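Local coordinates for nitrate reductase (Ulva prolifera, PDB 5YLY), which probably catalyses the NADH-dependent reduction of nitrate to nitrite, the first step of nitrate assimilation, its reductase domain carrying a bound FAD, at residues Ile225-Asp230 with Tyr238-Ile243; Glu249-Tyr255 with Leu278-Phe283. All blocks are in the same frame, centred on the assembly; numbering follows the deposited sequence.

Contact 1. Residues Ile225-Asp230 with Tyr238-Ile243; sequences IHYTVD and YSSGFI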
loop_
_atom_site.group_PDB
_atom_site.type_symbol
_atom_site.label_atom_id
_atom_site.label_comp_id
_atom_site.label_asym_id
_atom_site.label_seq_id
_atom_site.Cartn_x
_atom_site.Cartn_y
_atom_site.Cartn_z
ATOM N N ILE A 225 -6.576 -13.441 3.343
ATOM C CA ILE A 225 -6.941 -12.040 3.509
ATOM C C ILE A 225 -8.195 -11.963 4.370
ATOM O O ILE A 225 -9.155 -12.711 4.131
ATOM C CB ILE A 225 -7.107 -11.330 2.139
ATOM C CG1 ILE A 225 -5.788 -11.367 1.295
ATOM C CG2 ILE A 225 -7.577 -9.869 2.324
ATOM C CD1 ILE A 225 -5.975 -11.176 -0.117
ATOM N N HIS A 226 -8.171 -11.094 5.397
ATOM C CA HIS A 226 -9.325 -10.899 6.268
ATOM C C HIS A 226 -9.609 -9.417 6.300
ATOM O O HIS A 226 -8.678 -8.611 6.260
ATOM C CB HIS A 226 -9.069 -11.421 7.675
ATOM C CG HIS A 226 -10.324 -11.584 8.470
ATOM N ND1 HIS A 226 -11.072 -12.738 8.349
ATOM C CD2 HIS A 226 -10.952 -10.762 9.335
ATOM C CE1 HIS A 226 -12.085 -12.618 9.182
ATOM N NE2 HIS A 226 -12.072 -11.448 9.781
ATOM N N TYR A 227 -10.898 -9.060 6.339
ATOM C CA TYR A 227 -11.346 -7.670 6.327
ATOM C C TYR A 227 -12.125 -7.335 7.582
ATOM O O TYR A 227 -12.764 -8.209 8.176
ATOM C CB TYR A 227 -12.286 -7.429 5.131
ATOM C CG TYR A 227 -11.717 -7.807 3.786
ATOM C CD1 TYR A 227 -10.978 -6.894 3.039
ATOM C CD2 TYR A 227 -11.972 -9.058 3.224
ATOM C CE1 TYR A 227 -10.478 -7.226 1.781
ATOM C CE2 TYR A 227 -11.457 -9.408 1.972
ATOM C CZ TYR A 227 -10.728 -8.484 1.253
ATOM O OH TYR A 227 -10.216 -8.828 0.032
ATOM N N THR A 228 -12.122 -6.045 7.960
ATOM C CA THR A 228 -12.991 -5.499 8.999
ATOM C C THR A 228 -13.501 -4.160 8.518
ATOM O O THR A 228 -12.799 -3.452 7.795
ATOM C CB THR A 228 -12.395 -5.458 10.418
ATOM O OG1 THR A 228 -13.465 -5.187 11.341
ATOM C CG2 THR A 228 -11.295 -4.399 10.585
ATOM N N VAL A 229 -14.743 -3.856 8.848
ATOM C CA VAL A 229 -15.368 -2.569 8.548
ATOM C C VAL A 229 -16.006 -2.053 9.842
ATOM O O VAL A 229 -16.370 -2.868 10.690
ATOM C CB VAL A 229 -16.339 -2.590 7.330
ATOM C CG1 VAL A 229 -15.608 -2.925 6.025
ATOM C CG2 VAL A 229 -17.511 -3.533 7.563
ATOM N N ASP A 230 -16.061 -0.720 10.036
ATOM C CA ASP A 230 -16.629 -0.111 11.245
ATOM C C ASP A 230 -18.112 -0.419 11.293
ATOM O O ASP A 230 -18.588 -1.075 12.228
ATOM C CB ASP A 230 -16.410 1.417 11.256
ATOM C CG ASP A 230 -14.969 1.898 11.334
ATOM O OD1 ASP A 230 -14.063 1.054 11.477
ATOM O OD2 ASP A 230 -14.755 3.126 11.302
ATOM N N TYR A 238 -17.239 -10.982 7.004
ATOM C CA TYR A 238 -15.988 -10.787 7.738
ATOM C C TYR A 238 -16.207 -10.075 9.074
ATOM O O TYR A 238 -17.321 -10.093 9.599
ATOM C CB TYR A 238 -14.929 -10.086 6.852
ATOM C CG TYR A 238 -14.643 -10.763 5.529
ATOM C CD1 TYR A 238 -15.373 -10.443 4.388
ATOM C CD2 TYR A 238 -13.576 -11.645 5.391
ATOM C CE1 TYR A 238 -15.096 -11.037 3.158
ATOM C CE2 TYR A 238 -13.286 -12.245 4.161
ATOM C CZ TYR A 238 -14.049 -11.936 3.051
ATOM O OH TYR A 238 -13.772 -12.523 1.844
ATOM N N SER A 239 -15.143 -9.476 9.650
ATOM C CA SER A 239 -15.227 -8.839 10.971
ATOM C C SER A 239 -15.817 -7.427 10.982
ATOM O O SER A 239 -15.852 -6.757 9.950
ATOM C CB SER A 239 -13.862 -8.837 11.637
ATOM O OG SER A 239 -13.452 -10.162 11.913
ATOM N N SER A 240 -16.263 -6.985 12.171
ATOM C CA SER A 240 -16.843 -5.669 12.426
ATOM C C SER A 240 -16.026 -4.963 13.510
ATOM O O SER A 240 -15.521 -5.613 14.437
ATOM C CB SER A 240 -18.282 -5.810 12.945
ATOM O OG SER A 240 -19.095 -6.644 12.134
ATOM N N GLY A 241 -15.996 -3.638 13.436
ATOM C CA GLY A 241 -15.357 -2.810 14.453
ATOM C C GLY A 241 -13.864 -2.668 14.291
ATOM O O GLY A 241 -13.317 -3.017 13.247
ATOM N N PHE A 242 -13.203 -2.146 15.328
ATOM C CA PHE A 242 -11.759 -1.914 15.326
ATOM C C PHE A 242 -10.969 -3.208 15.468
ATOM O O PHE A 242 -11.445 -4.168 16.091
ATOM C CB PHE A 242 -11.347 -0.958 16.466
ATOM C CG PHE A 242 -12.116 0.340 16.556
ATOM C CD1 PHE A 242 -12.149 1.225 15.481
ATOM C CD2 PHE A 242 -12.764 0.701 17.735
ATOM C CE1 PHE A 242 -12.853 2.434 15.574
ATOM C CE2 PHE A 242 -13.460 1.907 17.827
ATOM C CZ PHE A 242 -13.503 2.764 16.745
ATOM N N ILE A 243 -9.736 -3.205 14.933
ATOM C CA ILE A 243 -8.812 -4.322 15.072
ATOM C C ILE A 243 -8.583 -4.540 16.598
ATOM O O ILE A 243 -8.333 -3.579 17.324
ATOM C CB ILE A 243 -7.504 -4.026 14.303
ATOM C CG1 ILE A 243 -7.767 -3.925 12.769
ATOM C CG2 ILE A 243 -6.437 -5.070 14.603
ATOM C CD1 ILE A 243 -6.654 -3.346 11.953
HETATM O O HOH W 1 -10.454 -13.301 1.749
#
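Tyr227 sets the CD2 edge of its ring against the face of Tyr238, CD2 lying 3.4 Å above the Tyr238 plane and over its centre. The two side chains run side by side in the same direction, yet their rings stand nearly perpendicular, at 80°, in a T-shaped stack. Tyr238 in turn presents its own edge to His226: Tyr238 CD2 sits 4.0 Å above the imidazole plane, toward the rim of the ring. With CG anti to the backbone N (chi1 -164°), His226 carries its ring toward Ser239 of strand 239-240, and NE2 meets Ser239 OG at 2.8 Å in a hydrogen bond that either atom could donate.

The backbones beneath these groups pair in parallel. Ser239 N donates to Tyr227 O, Val229 N to Ser239 O at 3.3 Å, and Gly241 N to Val229 O at 2.9 Å. These bonds join the short strand 239-240 to strand 223-229 as the outermost member of the parallel sheet in the NAD-binding domain. Past the last bridge the chain turns through Gly241, which takes a positive phi (83°), a conformation glycine adopts readily, and the Gly241 carbonyl folds back to accept the Thr228 hydroxyl: OG1 to O is 2.9 Å, the donor tilted from the carbonyl plane. A water bonded to Ile225 O reaches Tyr238 OH only weakly.

A second shell fixes these groups. Glu213 of helix 209-218 binds Tyr227 OH, Arg209 makes a cation-pi contact with the Tyr227 ring, and Arg250 NH2 is hydrogen-bonded to Ser239 OG. That hydroxyl is therefore held by two side chains, those of His226 and Arg250, and this margin of the sheet is fixed by side-chain bonds as well as by the pairing of its backbones.

Contact 2. Residues Glu249-Tyr255 with Leu278-Phe283; sequences ERALFRY and LEKMGF
Met281 fills the angle between the end of helix 245-251 and the chain that follows it, and no other residue of the contact buries as much surface. Its chain bends at the last torsion (chi3 80°), which turns CE under the backbone: CE lies 3.6 Å from Phe253 O and 3.9 Å from Glu249 CA. Deeper still, Leu252 CD1 touches Leu278 CD2.

Phe283 completes the tight part. Tyr255 CB stands 3.7 Å from the centroid of the Phe283 ring, almost on the ring normal, in a CH-pi contact, while the edge of the Tyr255 ring approaches the same ring in an offset edge-to-face pair with planes at 71°. Phe253 O lies at the edge of Phe283, 3.4 Å from CE2. Were Phe283 replaced by an alanine, the face under Tyr255 CB would be lost, which is likely to open a gap there and to leave the tyrosine ring less firmly held. The backbones are tied by one straight hydrogen bond, from Tyr255 N to Met281 O (2.9 Å, 168° at the hydrogen). Next to it, Gly282 ends helix 267-280 in a Schellman motif; a side chain there would clash with Tyr255 CB.

The outer side is looser and polar. Arg254 crosses Met281 at about a right angle, a face of its guanidinium over Met281 CA and CB, and its NH2 forms a salt bridge with Glu249 OE2 at 3.0 Å. Both charged residues are exposed, and the pair lies on the solvent side of the buried methionine.

Inward, Leu252 packs on Ile168 and Leu197, and Phe283 on Asn166 and Ser261. Asn166 also donates to Phe253 O. The ends of helices 245-251 and 267-280 are thus joined to each other over strands 164-170, 193-200 and 259-264 of the parallel sheet.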
loop_
_atom_site.group_PDB
_atom_site.type_symbol
_atom_site.label_atom_id
_atom_site.label_comp_id
_atom_site.label_asym_id
_atom_site.label_seq_id
_atom_site.Cartn_x
_atom_site.Cartn_y
_atom_site.Cartn_z
ATOM N N GLU A 249 -5.538 -12.526 16.222
ATOM C CA GLU A 249 -5.265 -13.960 16.393
ATOM C C GLU A 249 -5.953 -14.799 15.315
ATOM O O GLU A 249 -5.415 -15.822 14.896
ATOM C CB GLU A 249 -5.645 -14.446 17.807
ATOM C CG GLU A 249 -4.707 -13.920 18.883
ATOM C CD GLU A 249 -5.088 -14.181 20.332
ATOM O OE1 GLU A 249 -6.294 -14.376 20.620
ATOM O OE2 GLU A 249 -4.173 -14.142 21.189
ATOM N N ARG A 250 -7.148 -14.386 14.888
ATOM C CA ARG A 250 -7.859 -15.121 13.834
ATOM C C ARG A 250 -7.227 -14.923 12.454
ATOM O O ARG A 250 -7.107 -15.873 11.690
ATOM C CB ARG A 250 -9.354 -14.744 13.791
ATOM C CG ARG A 250 -10.135 -15.279 15.009
ATOM C CD ARG A 250 -11.636 -15.039 14.927
ATOM N NE ARG A 250 -12.004 -13.650 15.222
ATOM C CZ ARG A 250 -12.324 -12.743 14.302
ATOM N NH1 ARG A 250 -12.322 -13.066 13.015
ATOM N NH2 ARG A 250 -12.650 -11.506 14.664
ATOM N N ALA A 251 -6.822 -13.696 12.141
ATOM C CA ALA A 251 -6.310 -13.301 10.831
ATOM C C ALA A 251 -4.830 -13.418 10.607
ATOM O O ALA A 251 -4.425 -13.513 9.449
ATOM C CB ALA A 251 -6.730 -11.856 10.559
ATOM N N LEU A 252 -4.006 -13.335 11.668
ATOM C CA LEU A 252 -2.553 -13.259 11.496
ATOM C C LEU A 252 -1.739 -14.368 12.133
ATOM O O LEU A 252 -2.231 -15.086 13.000
ATOM C CB LEU A 252 -2.080 -11.885 12.057
ATOM C CG LEU A 252 -2.809 -10.622 11.518
ATOM C CD1 LEU A 252 -2.382 -9.408 12.287
ATOM C CD2 LEU A 252 -2.544 -10.422 9.975
ATOM N N PHE A 253 -0.462 -14.469 11.736
ATOM C CA PHE A 253 0.466 -15.424 12.355
ATOM C C PHE A 253 0.940 -14.881 13.710
ATOM O O PHE A 253 1.150 -13.668 13.853
ATOM C CB PHE A 253 1.732 -15.599 11.480
ATOM C CG PHE A 253 1.536 -16.203 10.110
ATOM C CD1 PHE A 253 1.037 -17.497 9.964
ATOM C CD2 PHE A 253 1.910 -15.506 8.970
ATOM C CE1 PHE A 253 0.889 -18.066 8.697
ATOM C CE2 PHE A 253 1.781 -16.085 7.701
ATOM C CZ PHE A 253 1.270 -17.363 7.576
ATOM N N ARG A 254 1.180 -15.780 14.680
ATOM C CA ARG A 254 1.784 -15.385 15.952
ATOM C C ARG A 254 3.279 -15.241 15.673
ATOM O O ARG A 254 3.767 -15.801 14.685
ATOM C CB ARG A 254 1.567 -16.468 17.020
ATOM C CG ARG A 254 0.126 -16.546 17.510
ATOM C CD ARG A 254 -0.016 -17.246 18.852
ATOM N NE ARG A 254 0.380 -16.427 20.000
ATOM C CZ ARG A 254 -0.390 -15.527 20.608
ATOM N NH1 ARG A 254 0.079 -14.835 21.639
ATOM N NH2 ARG A 254 -1.623 -15.301 20.181
ATOM N N TYR A 255 4.011 -14.502 16.510
ATOM C CA TYR A 255 5.454 -14.391 16.304
ATOM C C TYR A 255 6.191 -15.725 16.572
ATOM O O TYR A 255 5.903 -16.436 17.529
ATOM C CB TYR A 255 6.087 -13.262 17.152
ATOM C CG TYR A 255 7.602 -13.267 17.082
ATOM C CD1 TYR A 255 8.267 -12.876 15.922
ATOM C CD2 TYR A 255 8.367 -13.786 18.128
ATOM C CE1 TYR A 255 9.658 -12.950 15.823
ATOM C CE2 TYR A 255 9.757 -13.872 18.036
ATOM C CZ TYR A 255 10.398 -13.443 16.884
ATOM O OH TYR A 255 11.767 -13.519 16.786
ATOM N N LEU A 278 -0.240 -6.799 18.439
ATOM C CA LEU A 278 0.898 -7.546 17.881
ATOM C C LEU A 278 1.912 -7.832 19.006
ATOM O O LEU A 278 2.483 -8.929 19.063
ATOM C CB LEU A 278 1.581 -6.778 16.743
ATOM C CG LEU A 278 0.767 -6.591 15.469
ATOM C CD1 LEU A 278 1.402 -5.545 14.578
ATOM C CD2 LEU A 278 0.634 -7.900 14.682
ATOM N N GLU A 279 2.116 -6.855 19.913
ATOM C CA GLU A 279 3.026 -7.006 21.047
ATOM C C GLU A 279 2.579 -8.198 21.921
ATOM O O GLU A 279 3.421 -8.983 22.375
ATOM C CB GLU A 279 3.086 -5.716 21.872
ATOM C CG GLU A 279 4.465 -5.416 22.451
ATOM C CD GLU A 279 5.401 -4.588 21.582
ATOM O OE1 GLU A 279 6.483 -4.205 22.083
ATOM O OE2 GLU A 279 5.057 -4.313 20.410
ATOM N N LYS A 280 1.246 -8.373 22.074
ATOM C CA LYS A 280 0.665 -9.494 22.816
ATOM C C LYS A 280 0.871 -10.812 22.064
ATOM O O LYS A 280 0.970 -11.862 22.707
ATOM C CB LYS A 280 -0.818 -9.242 23.092
ATOM C CG LYS A 280 -1.049 -8.272 24.244
ATOM C CD LYS A 280 -2.508 -7.914 24.371
ATOM C CE LYS A 280 -2.768 -7.049 25.577
ATOM N NZ LYS A 280 -4.180 -6.584 25.597
ATOM N N MET A 281 0.981 -10.753 20.708
ATOM C CA MET A 281 1.215 -11.942 19.872
ATOM C C MET A 281 2.702 -12.305 19.723
ATOM O O MET A 281 3.042 -13.222 18.958
ATOM C CB MET A 281 0.534 -11.803 18.514
ATOM C CG MET A 281 -0.961 -11.928 18.609
ATOM S SD MET A 281 -1.743 -11.558 17.022
ATOM C CE MET A 281 -1.495 -13.115 16.167
ATOM N N GLY A 282 3.563 -11.581 20.446
ATOM C CA GLY A 282 5.007 -11.811 20.466
ATOM C C GLY A 282 5.870 -10.877 19.638
ATOM O O GLY A 282 7.091 -11.039 19.621
ATOM N N PHE A 283 5.265 -9.935 18.909
ATOM C CA PHE A 283 6.027 -9.008 18.078
ATOM C C PHE A 283 6.647 -7.869 18.891
ATOM O O PHE A 283 6.266 -7.643 20.039
ATOM C CB PHE A 283 5.188 -8.500 16.884
ATOM C CG PHE A 283 4.794 -9.630 15.962
ATOM C CD1 PHE A 283 5.649 -10.052 14.947
ATOM C CD2 PHE A 283 3.570 -10.277 16.110
ATOM C CE1 PHE A 283 5.294 -11.110 14.105
ATOM C CE2 PHE A 283 3.210 -11.324 15.261
ATOM C CZ PHE A 283 4.081 -11.739 14.264
#

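Overall arrangement
Both contacts are partly buried and lie on the same side of the chain's centre, about 16 Å apart between centres, but contact 2 has the larger exposed share: four of its ten touching residues, against two of twelve in contact 1. Contact 1 extends the parallel sheet at its margin, largely through backbone hydrogen bonds and an aromatic cluster, and its Asp230 side chain comes within about 11 Å of the bound FAD. Contact 2 joins the ends of two helices that pack on that sheet, away from the annotated sites, and relies on methionine and aromatic packing, with its salt bridge on the outer side. Helix 245-251 follows strand 239-240 and links them, Ala251 packing against His226.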